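Local atomic coordinates of acetyl-CoA acetyltransferase (PDB entry 4EGV), a protein that is a monomeric thiolase-like protein with an additional C-terminal domain and probably has acyltransferase activity. Residues L276-E281 and L286-E291; K303-L308 and A437-Q442; F340-C345 and T357-D362. One frame throughout, in Å; residues are numbered along the deposited sequence.

Contact 1: residues L276-E281 and L286-E291; sequences LMMSVE and LGVPEE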
ATOM      1  N   LEU A 276     -19.567  -0.981   3.592  1.00 30.71           N
ATOM      2  CA  LEU A 276     -20.856  -0.514   3.193  1.00 31.67           C
ATOM      3  C   LEU A 276     -20.969   0.986   3.383  1.00 32.77           C
ATOM      4  O   LEU A 276     -20.768   1.490   4.449  1.00 32.28           O
ATOM      5  CB  LEU A 276     -21.912  -1.258   3.989  1.00 31.41           C
ATOM      6  CG  LEU A 276     -23.412  -1.083   3.723  1.00 31.55           C
ATOM      7  CD1 LEU A 276     -23.878  -1.395   2.255  1.00 26.38           C
ATOM      8  CD2 LEU A 276     -24.136  -1.896   4.778  1.00 29.64           C
HETATM    9  N   MSE A 277     -21.313   1.686   2.318  1.00 35.20           N
HETATM   10  CA  MSE A 277     -21.289   3.128   2.262  1.00 38.15           C
HETATM   11  C   MSE A 277     -22.574   3.643   1.666  1.00 38.58           C
HETATM   12  O   MSE A 277     -23.168   3.005   0.808  1.00 38.29           O
HETATM   13  CB  MSE A 277     -20.154   3.532   1.372  1.00 39.30           C
HETATM   14  CG  MSE A 277     -19.728   4.987   1.487  1.00 46.41           C
HETATM   15 SE   MSE A 277     -18.199   5.401   0.265  1.00 58.91          SE
HETATM   16  CE  MSE A 277     -17.298   3.680   0.373  1.00 58.73           C
HETATM   17  N   MSE A 278     -22.988   4.818   2.105  1.00 39.65           N
HETATM   18  CA  MSE A 278     -24.319   5.345   1.804  1.00 40.46           C
HETATM   19  C   MSE A 278     -24.344   6.861   1.898  1.00 40.30           C
HETATM   20  O   MSE A 278     -23.497   7.461   2.527  1.00 39.64           O
HETATM   21  CB  MSE A 278     -25.307   4.852   2.862  1.00 40.59           C
HETATM   22  CG  MSE A 278     -26.149   3.685   2.550  1.00 43.93           C
HETATM   23 SE   MSE A 278     -27.152   3.117   4.165  1.00 46.46          SE
HETATM   24  CE  MSE A 278     -26.435   4.452   5.330  1.00 50.53           C
ATOM     25  N   SER A 279     -25.372   7.463   1.312  1.00 40.80           N
ATOM     26  CA  SER A 279     -25.738   8.828   1.596  1.00 40.75           C
ATOM     27  C   SER A 279     -26.388   8.844   2.950  1.00 41.33           C
ATOM     28  O   SER A 279     -27.056   7.919   3.334  1.00 41.24           O
ATOM     29  CB  SER A 279     -26.676   9.377   0.526  1.00 40.57           C
ATOM     30  OG  SER A 279     -27.858   8.636   0.429  1.00 39.00           O
ATOM     31  N   VAL A 280     -26.168   9.909   3.684  1.00 42.31           N
ATOM     32  CA  VAL A 280     -26.825  10.155   4.956  1.00 43.48           C
ATOM     33  C   VAL A 280     -28.377  10.031   4.872  1.00 44.18           C
ATOM     34  O   VAL A 280     -29.030   9.563   5.799  1.00 43.85           O
ATOM     35  CB  VAL A 280     -26.254  11.506   5.515  1.00 43.61           C
ATOM     36  CG1 VAL A 280     -27.259  12.396   6.203  1.00 43.91           C
ATOM     37  CG2 VAL A 280     -25.011  11.250   6.336  1.00 43.57           C
ATOM     38  N   GLU A 281     -28.937  10.411   3.736  1.00 45.36           N
ATOM     39  CA  GLU A 281     -30.332  10.228   3.428  1.00 47.23           C
ATOM     40  C   GLU A 281     -30.749   8.771   3.343  1.00 47.12           C
ATOM     41  O   GLU A 281     -31.790   8.389   3.843  1.00 47.20           O
ATOM     42  CB  GLU A 281     -30.644  10.907   2.116  1.00 48.10           C
ATOM     43  CG  GLU A 281     -32.103  10.858   1.700  1.00 53.00           C
ATOM     44  CD  GLU A 281     -32.335  11.405   0.287  1.00 59.46           C
ATOM     45  OE1 GLU A 281     -31.370  11.556  -0.520  1.00 61.48           O
ATOM     46  OE2 GLU A 281     -33.498  11.700  -0.022  1.00 60.55           O
ATOM     47  N   LEU A 286     -33.269   3.847   5.873  1.00 55.94           N
ATOM     48  CA  LEU A 286     -32.986   2.465   6.129  1.00 56.50           C
ATOM     49  C   LEU A 286     -32.831   2.129   7.587  1.00 56.96           C
ATOM     50  O   LEU A 286     -32.811   0.987   7.930  1.00 58.18           O
ATOM     51  CB  LEU A 286     -31.706   2.104   5.416  1.00 56.27           C
ATOM     52  CG  LEU A 286     -31.814   1.776   3.949  1.00 56.36           C
ATOM     53  CD1 LEU A 286     -30.669   0.977   3.629  1.00 55.47           C
ATOM     54  CD2 LEU A 286     -33.030   1.010   3.637  1.00 55.36           C
ATOM     55  N   GLY A 287     -32.706   3.105   8.456  1.00 56.62           N
ATOM     56  CA  GLY A 287     -32.859   2.823   9.860  1.00 56.03           C
ATOM     57  C   GLY A 287     -31.617   2.489  10.611  1.00 55.14           C
ATOM     58  O   GLY A 287     -31.638   1.858  11.617  1.00 55.58           O
ATOM     59  N   VAL A 288     -30.544   2.993  10.076  1.00 54.02           N
ATOM     60  CA  VAL A 288     -29.131   2.891  10.501  1.00 53.03           C
ATOM     61  C   VAL A 288     -28.774   3.855  11.604  1.00 52.41           C
ATOM     62  O   VAL A 288     -28.672   5.039  11.356  1.00 51.73           O
ATOM     63  CB  VAL A 288     -28.142   3.132   9.334  1.00 53.15           C
ATOM     64  CG1 VAL A 288     -26.707   3.068   9.811  1.00 52.65           C
ATOM     65  CG2 VAL A 288     -28.374   2.125   8.225  1.00 53.01           C
ATOM     66  N   PRO A 289     -28.554   3.340  12.827  1.00 52.28           N
ATOM     67  CA  PRO A 289     -28.225   4.183  13.963  1.00 52.13           C
ATOM     68  C   PRO A 289     -27.094   5.171  13.671  1.00 51.67           C
ATOM     69  O   PRO A 289     -26.098   4.821  13.076  1.00 51.31           O
ATOM     70  CB  PRO A 289     -27.792   3.162  15.018  1.00 52.32           C
ATOM     71  CG  PRO A 289     -28.534   1.940  14.670  1.00 52.11           C
ATOM     72  CD  PRO A 289     -28.576   1.915  13.202  1.00 52.02           C
ATOM     73  N   GLU A 290     -27.259   6.394  14.131  1.00 51.67           N
ATOM     74  CA  GLU A 290     -26.278   7.433  13.906  1.00 51.17           C
ATOM     75  C   GLU A 290     -24.895   7.162  14.532  1.00 50.92           C
ATOM     76  O   GLU A 290     -23.905   7.574  13.964  1.00 50.90           O
ATOM     77  CB  GLU A 290     -26.853   8.813  14.289  1.00 51.30           C
ATOM     78  CG  GLU A 290     -25.973   9.972  13.848  1.00 51.40           C
ATOM     79  CD  GLU A 290     -26.699  11.285  13.692  1.00 52.22           C
ATOM     80  OE1 GLU A 290     -27.951  11.316  13.775  1.00 52.38           O
ATOM     81  OE2 GLU A 290     -26.000  12.292  13.467  1.00 50.06           O
ATOM     82  N   GLU A 291     -24.817   6.461  15.660  1.00 50.49           N
ATOM     83  CA  GLU A 291     -23.503   6.117  16.231  1.00 50.61           C
ATOM     84  C   GLU A 291     -22.610   5.205  15.317  1.00 49.10           C
ATOM     85  O   GLU A 291     -21.404   5.067  15.550  1.00 48.53           O
ATOM     86  CB  GLU A 291     -23.581   5.652  17.712  1.00 51.36           C
ATOM     87  CG  GLU A 291     -24.106   4.249  17.978  1.00 55.91           C
ATOM     88  CD  GLU A 291     -25.606   4.224  18.223  1.00 61.55           C
ATOM     89  OE1 GLU A 291     -26.288   5.183  17.785  1.00 62.51           O
ATOM     90  OE2 GLU A 291     -26.113   3.245  18.841  1.00 61.78           O
TER
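No ring or other flat group takes part where Met278 meets Leu286 and Val288; three apolar side chains do the touching. Met278, present as selenomethionine, points from near the end of strand 271-279 toward the chain that returns after helix 280-286. Its selenium reaches a single branch of Leu286, with SE of Met278 4.2 Å from CD1 of Leu286, the two side chains running at a slant to one another. The Met278 chain bends at the CG-SE bond, and the terminal methyl faces Val288: CE of Met278 lies 4.2 Å from CG2 of Val288. These two side chains lie alongside and run in opposite senses. Val288 offers that branch because its CG2 stands beside the backbone N, while CG1 lies anti to the N (chi1 178°). The route back is set by Gly287, whose positive phi ends helix 280-286 in a Schellman motif. Ser279 is the N-cap of the same helix, its side chain capping a backbone N of the first turn; its OG also bonds to Ser282 OG. Val23 of the adjacent strand 20-29 touches both Met278 and Val288, so the contact continues the apolar layer of the sheet. With no hydrogen bond across the two segments, the attraction is by dispersion and burial of hydrocarbon and selenium surface, 117 Å² in all, and carries little directional preference.

Contact 2: residues K303-L308 and A437-Q442; sequences KEPKLL and AEHDAQ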
ATOM      1  N   LYS A 303      -0.019   9.545  -8.070  1.00 46.35           N
ATOM      2  CA  LYS A 303       0.666   8.568  -8.912  1.00 46.82           C
ATOM      3  C   LYS A 303       2.071   9.027  -9.282  1.00 46.49           C
ATOM      4  O   LYS A 303       2.251  10.175  -9.629  1.00 46.09           O
ATOM      5  CB  LYS A 303      -0.151   8.325 -10.177  1.00 47.14           C
ATOM      6  CG  LYS A 303       0.541   7.450 -11.222  1.00 50.86           C
ATOM      7  CD  LYS A 303      -0.230   7.422 -12.535  1.00 55.38           C
ATOM      8  CE  LYS A 303      -1.633   6.838 -12.257  1.00 57.86           C
ATOM      9  NZ  LYS A 303      -2.742   7.341 -13.117  1.00 58.11           N
ATOM     10  N   GLU A 304       3.059   8.129  -9.200  1.00 47.20           N
ATOM     11  CA  GLU A 304       4.430   8.373  -9.692  1.00 47.65           C
ATOM     12  C   GLU A 304       4.638   8.008 -11.169  1.00 48.32           C
ATOM     13  O   GLU A 304       3.834   7.289 -11.749  1.00 47.71           O
ATOM     14  CB  GLU A 304       5.432   7.627  -8.844  1.00 47.32           C
ATOM     15  CG  GLU A 304       5.448   8.038  -7.390  1.00 48.84           C
ATOM     16  CD  GLU A 304       6.300   9.303  -7.090  1.00 51.76           C
ATOM     17  OE1 GLU A 304       6.980   9.866  -7.989  1.00 53.20           O
ATOM     18  OE2 GLU A 304       6.300   9.747  -5.923  1.00 52.30           O
ATOM     19  N   PRO A 305       5.702   8.550 -11.796  1.00 49.53           N
ATOM     20  CA  PRO A 305       6.121   8.084 -13.128  1.00 50.40           C
ATOM     21  C   PRO A 305       6.928   6.800 -12.998  1.00 51.32           C
ATOM     22  O   PRO A 305       7.269   6.441 -11.885  1.00 51.19           O
ATOM     23  CB  PRO A 305       6.975   9.242 -13.647  1.00 50.19           C
ATOM     24  CG  PRO A 305       7.443   9.973 -12.418  1.00 49.61           C
ATOM     25  CD  PRO A 305       6.382   9.803 -11.404  1.00 49.50           C
ATOM     26  N   LYS A 306       7.226   6.109 -14.098  1.00 52.93           N
ATOM     27  CA  LYS A 306       7.955   4.831 -14.006  1.00 54.37           C
ATOM     28  C   LYS A 306       9.214   4.995 -13.235  1.00 54.22           C
ATOM     29  O   LYS A 306       9.810   6.044 -13.221  1.00 54.11           O
ATOM     30  CB  LYS A 306       8.300   4.179 -15.352  1.00 54.96           C
ATOM     31  CG  LYS A 306       8.103   5.017 -16.572  1.00 59.06           C
ATOM     32  CD  LYS A 306       8.102   4.145 -17.828  1.00 64.41           C
ATOM     33  CE  LYS A 306       6.802   4.370 -18.606  1.00 66.62           C
ATOM     34  NZ  LYS A 306       6.329   3.125 -19.260  1.00 66.40           N
ATOM     35  N   LEU A 307       9.624   3.895 -12.642  1.00 54.55           N
ATOM     36  CA  LEU A 307      10.730   3.847 -11.746  1.00 54.58           C
ATOM     37  C   LEU A 307      11.973   4.527 -12.263  1.00 54.78           C
ATOM     38  O   LEU A 307      12.529   5.273 -11.608  1.00 55.31           O
ATOM     39  CB  LEU A 307      10.989   2.420 -11.295  1.00 54.36           C
ATOM     40  CG  LEU A 307      12.173   2.213 -10.386  1.00 53.92           C
ATOM     41  CD1 LEU A 307      12.022   3.036  -9.182  1.00 53.98           C
ATOM     42  CD2 LEU A 307      12.271   0.772 -10.035  1.00 54.19           C
ATOM     43  N   LEU A 308      12.439   4.345 -13.440  1.00 54.52           N
ATOM     44  CA  LEU A 308      13.701   5.012 -13.752  1.00 54.27           C
ATOM     45  C   LEU A 308      13.662   6.521 -14.120  1.00 53.99           C
ATOM     46  O   LEU A 308      14.693   7.124 -14.397  1.00 53.78           O
ATOM     47  CB  LEU A 308      14.278   4.250 -14.897  1.00 54.40           C
ATOM     48  CG  LEU A 308      15.191   3.042 -14.750  1.00 54.57           C
ATOM     49  CD1 LEU A 308      15.909   2.824 -13.452  1.00 54.14           C
ATOM     50  CD2 LEU A 308      14.749   1.814 -15.517  1.00 54.79           C
ATOM     51  N   ALA A 437      -1.064  16.941 -12.257  1.00 55.98           N
ATOM     52  CA  ALA A 437      -0.547  17.595 -13.454  1.00 57.27           C
ATOM     53  C   ALA A 437       0.706  18.422 -13.151  1.00 58.15           C
ATOM     54  O   ALA A 437       1.590  18.565 -14.011  1.00 58.21           O
ATOM     55  CB  ALA A 437      -1.621  18.428 -14.138  1.00 56.95           C
ATOM     56  N   GLU A 438       0.794  18.942 -11.929  1.00 59.31           N
ATOM     57  CA  GLU A 438       2.011  19.624 -11.472  1.00 60.87           C
ATOM     58  C   GLU A 438       3.182  18.676 -11.346  1.00 60.99           C
ATOM     59  O   GLU A 438       4.269  18.987 -11.792  1.00 61.34           O
ATOM     60  CB  GLU A 438       1.798  20.343 -10.149  1.00 61.20           C
ATOM     61  CG  GLU A 438       1.694  21.856 -10.278  1.00 64.20           C
ATOM     62  CD  GLU A 438       0.863  22.492  -9.163  1.00 67.45           C
ATOM     63  OE1 GLU A 438       1.167  22.266  -7.966  1.00 67.14           O
ATOM     64  OE2 GLU A 438      -0.105  23.214  -9.491  1.00 67.89           O
ATOM     65  N   HIS A 439       2.954  17.518 -10.743  1.00 61.34           N
ATOM     66  CA  HIS A 439       3.987  16.503 -10.591  1.00 61.35           C
ATOM     67  C   HIS A 439       4.362  15.869 -11.930  1.00 61.38           C
ATOM     68  O   HIS A 439       5.492  15.456 -12.107  1.00 61.01           O
ATOM     69  CB  HIS A 439       3.551  15.436  -9.579  1.00 61.35           C
ATOM     70  CG  HIS A 439       4.659  14.525  -9.152  1.00 61.85           C
ATOM     71  ND1 HIS A 439       4.775  13.233  -9.615  1.00 61.46           N
ATOM     72  CD2 HIS A 439       5.714  14.724  -8.325  1.00 62.85           C
ATOM     73  CE1 HIS A 439       5.854  12.677  -9.100  1.00 61.61           C
ATOM     74  NE2 HIS A 439       6.437  13.557  -8.307  1.00 62.29           N
ATOM     75  N   ASP A 440       3.413  15.794 -12.863  1.00 61.93           N
ATOM     76  CA  ASP A 440       3.661  15.254 -14.200  1.00 62.62           C
ATOM     77  C   ASP A 440       4.520  16.201 -15.016  1.00 63.13           C
ATOM     78  O   ASP A 440       5.172  15.774 -15.968  1.00 62.69           O
ATOM     79  CB  ASP A 440       2.349  14.986 -14.960  1.00 62.75           C
ATOM     80  CG  ASP A 440       1.654  13.694 -14.524  1.00 62.84           C
ATOM     81  OD1 ASP A 440       2.308  12.870 -13.864  1.00 61.31           O
ATOM     82  OD2 ASP A 440       0.456  13.506 -14.839  1.00 62.74           O
ATOM     83  N   ALA A 441       4.497  17.483 -14.639  1.00 64.01           N
ATOM     84  CA  ALA A 441       5.296  18.546 -15.280  1.00 64.58           C
ATOM     85  C   ALA A 441       6.763  18.600 -14.821  1.00 64.93           C
ATOM     86  O   ALA A 441       7.594  19.220 -15.491  1.00 64.89           O
ATOM     87  CB  ALA A 441       4.629  19.917 -15.083  1.00 64.37           C
ATOM     88  N   GLN A 442       7.078  17.971 -13.690  1.00 65.29           N
ATOM     89  CA  GLN A 442       8.469  17.830 -13.234  1.00 66.10           C
ATOM     90  C   GLN A 442       9.344  17.189 -14.312  1.00 66.20           C
ATOM     91  O   GLN A 442       8.883  16.303 -15.046  1.00 66.16           O
ATOM     92  CB  GLN A 442       8.564  16.976 -11.964  1.00 66.41           C
ATOM     93  CG  GLN A 442       7.799  17.494 -10.760  1.00 68.39           C
ATOM     94  CD  GLN A 442       8.461  18.672 -10.115  1.00 69.99           C
ATOM     95  OE1 GLN A 442       8.105  19.823 -10.374  1.00 70.29           O
ATOM     96  NE2 GLN A 442       9.447  18.399  -9.276  1.00 69.82           N
TER
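The carboxylate oxygen OE2 of Glu304 is gripped by two hydrogen bonds, with Ala318 N and Ser316 OG, while the other oxygen, OE1, is turned to the edge of the His439 ring. OE1 of Glu304 lies 3.2 Å from CE1 of His439, near the plane of the imidazole, and 3.7 Å from NE2 of the same ring. No hydrogen bond forms here; the two groups are in van der Waals contact, and the carboxylate and ring planes stand 86° apart. A bend in the glutamate chain (chi2 -83°) brings its end back toward the histidine, although the first bond of the side chain leads away. Both partners of OE2 lie at or just before the start of helix 317-330 and hold the carboxylate beside the His439 edge. His439 projects from helix 432-440, in the region assigned to the additional C-terminal domain of thiolase-like protein type 1, where this helix packs against the loop after strand 294-303 of the large sheet. Its ring is extended from the helix, CG anti to the backbone N (chi1 -168°). Pro305 meets the same edge: CD of Pro305 is 3.7 Å from CE1 of His439, and the two side chains cross at about a right angle. Obliquely to the ring, the carbonyl O of Lys303 lies 4.0 Å from ND1 of His439.

Contact 3: residues F340-C345 and T357-D362; sequences FDLYSC and TGLATD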
ATOM      1  N   PHE A 340      -3.096   5.841  12.799  1.00 42.94           N
ATOM      2  CA  PHE A 340      -2.610   5.640  11.427  1.00 42.13           C
ATOM      3  C   PHE A 340      -2.663   4.170  11.045  1.00 41.25           C
ATOM      4  O   PHE A 340      -2.341   3.330  11.852  1.00 40.53           O
ATOM      5  CB  PHE A 340      -1.143   6.093  11.289  1.00 42.06           C
ATOM      6  CG  PHE A 340      -0.932   7.569  11.435  1.00 42.16           C
ATOM      7  CD1 PHE A 340      -0.974   8.401  10.327  1.00 40.79           C
ATOM      8  CD2 PHE A 340      -0.660   8.127  12.679  1.00 43.57           C
ATOM      9  CE1 PHE A 340      -0.774   9.745  10.454  1.00 40.97           C
ATOM     10  CE2 PHE A 340      -0.468   9.485  12.818  1.00 42.75           C
ATOM     11  CZ  PHE A 340      -0.527  10.293  11.705  1.00 42.87           C
ATOM     12  N   ASP A 341      -3.092   3.888   9.815  1.00 40.99           N
ATOM     13  CA  ASP A 341      -2.772   2.641   9.120  1.00 40.39           C
ATOM     14  C   ASP A 341      -2.068   2.971   7.821  1.00 39.68           C
ATOM     15  O   ASP A 341      -2.682   3.408   6.861  1.00 38.63           O
ATOM     16  CB  ASP A 341      -3.978   1.745   8.840  1.00 40.59           C
ATOM     17  CG  ASP A 341      -3.559   0.313   8.437  1.00 41.34           C
ATOM     18  OD1 ASP A 341      -3.352  -0.523   9.316  1.00 41.54           O
ATOM     19  OD2 ASP A 341      -3.443   0.019   7.237  1.00 43.16           O
ATOM     20  N   LEU A 342      -0.757   2.773   7.836  1.00 39.63           N
ATOM     21  CA  LEU A 342       0.114   3.020   6.697  1.00 39.70           C
ATOM     22  C   LEU A 342       0.480   1.701   6.046  1.00 39.52           C
ATOM     23  O   LEU A 342       0.817   0.731   6.711  1.00 39.25           O
ATOM     24  CB  LEU A 342       1.361   3.826   7.128  1.00 39.65           C
ATOM     25  CG  LEU A 342       1.344   5.358   7.239  1.00 39.84           C
ATOM     26  CD1 LEU A 342       0.000   6.012   7.254  1.00 37.75           C
ATOM     27  CD2 LEU A 342       2.182   5.824   8.422  1.00 40.40           C
ATOM     28  N   TYR A 343       0.364   1.660   4.736  1.00 39.75           N
ATOM     29  CA  TYR A 343       0.608   0.447   4.005  1.00 40.16           C
ATOM     30  C   TYR A 343       2.093   0.059   4.076  1.00 40.70           C
ATOM     31  O   TYR A 343       2.984   0.878   3.820  1.00 39.51           O
ATOM     32  CB  TYR A 343       0.164   0.653   2.572  1.00 40.18           C
ATOM     33  CG  TYR A 343       0.144  -0.580   1.708  1.00 39.84           C
ATOM     34  CD1 TYR A 343      -1.076  -1.205   1.392  1.00 40.12           C
ATOM     35  CD2 TYR A 343       1.327  -1.115   1.179  1.00 39.49           C
ATOM     36  CE1 TYR A 343      -1.118  -2.325   0.601  1.00 40.83           C
ATOM     37  CE2 TYR A 343       1.312  -2.245   0.383  1.00 41.38           C
ATOM     38  CZ  TYR A 343       0.079  -2.853   0.094  1.00 41.78           C
ATOM     39  OH  TYR A 343       0.052  -3.973  -0.711  1.00 40.73           O
ATOM     40  N   SER A 344       2.331  -1.220   4.371  1.00 41.94           N
ATOM     41  CA  SER A 344       3.644  -1.728   4.763  1.00 42.96           C
ATOM     42  C   SER A 344       3.993  -3.122   4.239  1.00 43.72           C
ATOM     43  O   SER A 344       4.216  -4.039   5.044  1.00 44.70           O
ATOM     44  CB  SER A 344       3.722  -1.745   6.305  1.00 42.77           C
ATOM     45  OG  SER A 344       2.670  -2.517   6.879  1.00 41.56           O
ATOM     46  N   CYS A 345       4.061  -3.333   2.928  1.00 44.12           N
ATOM     47  CA  CYS A 345       4.513  -4.674   2.479  1.00 44.65           C
ATOM     48  C   CYS A 345       6.032  -4.728   2.786  1.00 43.35           C
ATOM     49  O   CYS A 345       6.566  -5.688   3.311  1.00 42.47           O
ATOM     50  CB  CYS A 345       4.148  -4.940   1.000  1.00 45.25           C
ATOM     51  SG  CYS A 345       3.852  -6.714   0.444  1.00 50.46           S
ATOM     52  N   THR A 357       7.052  14.067   5.838  1.00 52.95           N
ATOM     53  CA  THR A 357       5.937  14.571   6.612  1.00 53.72           C
ATOM     54  C   THR A 357       6.357  15.047   7.996  1.00 53.90           C
ATOM     55  O   THR A 357       5.673  15.817   8.612  1.00 53.57           O
ATOM     56  CB  THR A 357       4.856  13.486   6.730  1.00 53.76           C
ATOM     57  OG1 THR A 357       3.677  14.056   7.267  1.00 55.47           O
ATOM     58  CG2 THR A 357       5.269  12.394   7.665  1.00 53.68           C
ATOM     59  N   GLY A 358       7.492  14.564   8.473  1.00 54.46           N
ATOM     60  CA  GLY A 358       7.986  14.882   9.796  1.00 55.19           C
ATOM     61  C   GLY A 358       7.652  13.854  10.852  1.00 55.70           C
ATOM     62  O   GLY A 358       8.310  13.804  11.870  1.00 55.69           O
ATOM     63  N   LEU A 359       6.612  13.057  10.620  1.00 56.15           N
ATOM     64  CA  LEU A 359       6.185  11.981  11.527  1.00 56.49           C
ATOM     65  C   LEU A 359       7.350  11.084  11.917  1.00 56.95           C
ATOM     66  O   LEU A 359       8.029  10.553  11.055  1.00 56.99           O
ATOM     67  CB  LEU A 359       5.174  11.090  10.813  1.00 56.37           C
ATOM     68  CG  LEU A 359       3.849  10.643  11.429  1.00 56.08           C
ATOM     69  CD1 LEU A 359       3.228   9.409  10.814  1.00 55.10           C
ATOM     70  CD2 LEU A 359       3.709  10.717  12.906  1.00 55.49           C
ATOM     71  N   ALA A 360       7.579  10.889  13.208  1.00 57.59           N
ATOM     72  CA  ALA A 360       8.626   9.962  13.630  1.00 58.10           C
ATOM     73  C   ALA A 360       8.220   8.486  13.437  1.00 58.52           C
ATOM     74  O   ALA A 360       7.042   8.109  13.506  1.00 58.24           O
ATOM     75  CB  ALA A 360       9.040  10.225  15.047  1.00 57.83           C
ATOM     76  N   THR A 361       9.227   7.658  13.194  1.00 58.87           N
ATOM     77  CA  THR A 361       9.034   6.232  12.990  1.00 58.85           C
ATOM     78  C   THR A 361       8.579   5.530  14.285  1.00 58.75           C
ATOM     79  O   THR A 361       7.940   4.495  14.224  1.00 58.43           O
ATOM     80  CB  THR A 361      10.319   5.560  12.457  1.00 59.11           C
ATOM     81  OG1 THR A 361      11.194   5.289  13.559  1.00 58.85           O
ATOM     82  CG2 THR A 361      11.037   6.451  11.455  1.00 58.95           C
ATOM     83  N   ASP A 362       8.904   6.099  15.439  1.00 58.67           N
ATOM     84  CA  ASP A 362       8.547   5.514  16.725  1.00 58.46           C
ATOM     85  C   ASP A 362       7.371   6.209  17.400  1.00 57.42           C
ATOM     86  O   ASP A 362       7.102   5.993  18.571  1.00 56.88           O
ATOM     87  CB  ASP A 362       9.776   5.449  17.662  1.00 59.35           C
ATOM     88  CG  ASP A 362      10.616   6.766  17.698  1.00 61.15           C
ATOM     89  OD1 ASP A 362      10.435   7.715  16.882  1.00 62.21           O
ATOM     90  OD2 ASP A 362      11.495   6.823  18.579  1.00 61.84           O
TER
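The outermost strand 337-342 of the large mixed sheet meets the turn after helix 348-357 through Phe340, Leu342 and Leu359. Leu359 reaches back from the loop and sets one methyl over a face of the Phe340 ring. CD1 of Leu359 lies 4.0 Å from the centroid of that ring, 14° off the ring normal, a CH-pi contact in which the methyl is displaced somewhat toward the rim. The rim atoms it approaches are on the far side of the ring from the backbone: CD1 of Leu359 is 4.0 Å from CZ of Phe340 and equally near CE1. Phe340 reaches out from the strand and Leu359 from the loop to meet between them, the aromatic ring carried there by a first torsion that puts CG anti to the carbonyl carbon (chi1 -67°). At the border of the thiolase fold's sheet the chain leaves edge strand 337-342, runs through helix 348-357 and turns at Gly358, whose positive phi breaks the helix just before Leu359. Leu342, two residues along the strand from Phe340, points the same way and adds a looser apolar contact, with its CD2 4.4 Å from CD1 of Leu359. The single branch CD1 of Leu359 thus serves both strand residues. Leu404, on the neighbouring parallel strand 402-409, packs against Phe340 and Leu342, whereas Arg365 touches both Phe340 and Leu359. Between the two hydrophobic residues of the strand, Asp341 is tied elsewhere, its OD1 bonded to Leu369 N and its OD2 to Tyr383 OH.

Overall arrangement
From the N terminus, contact 1 comes first and closes a short loop through helix 280-286, joining strand 271-279 to the segment that leads into strand 294-303. That strand runs directly into contact 2, whose loop is long: it returns only at helix 432-440, in the additional C-terminal region. Inside it nests contact 3, a small loop through helix 348-357 on the outermost strand 337-342. Contacts 1 and 3 reach the same large mixed sheet, with centres 31 Å apart. Contact 2 ties the end of strand 294-303 to the C-terminal region, its centre 23 Å from contact 3 and 39 Å from contact 1. None touches another.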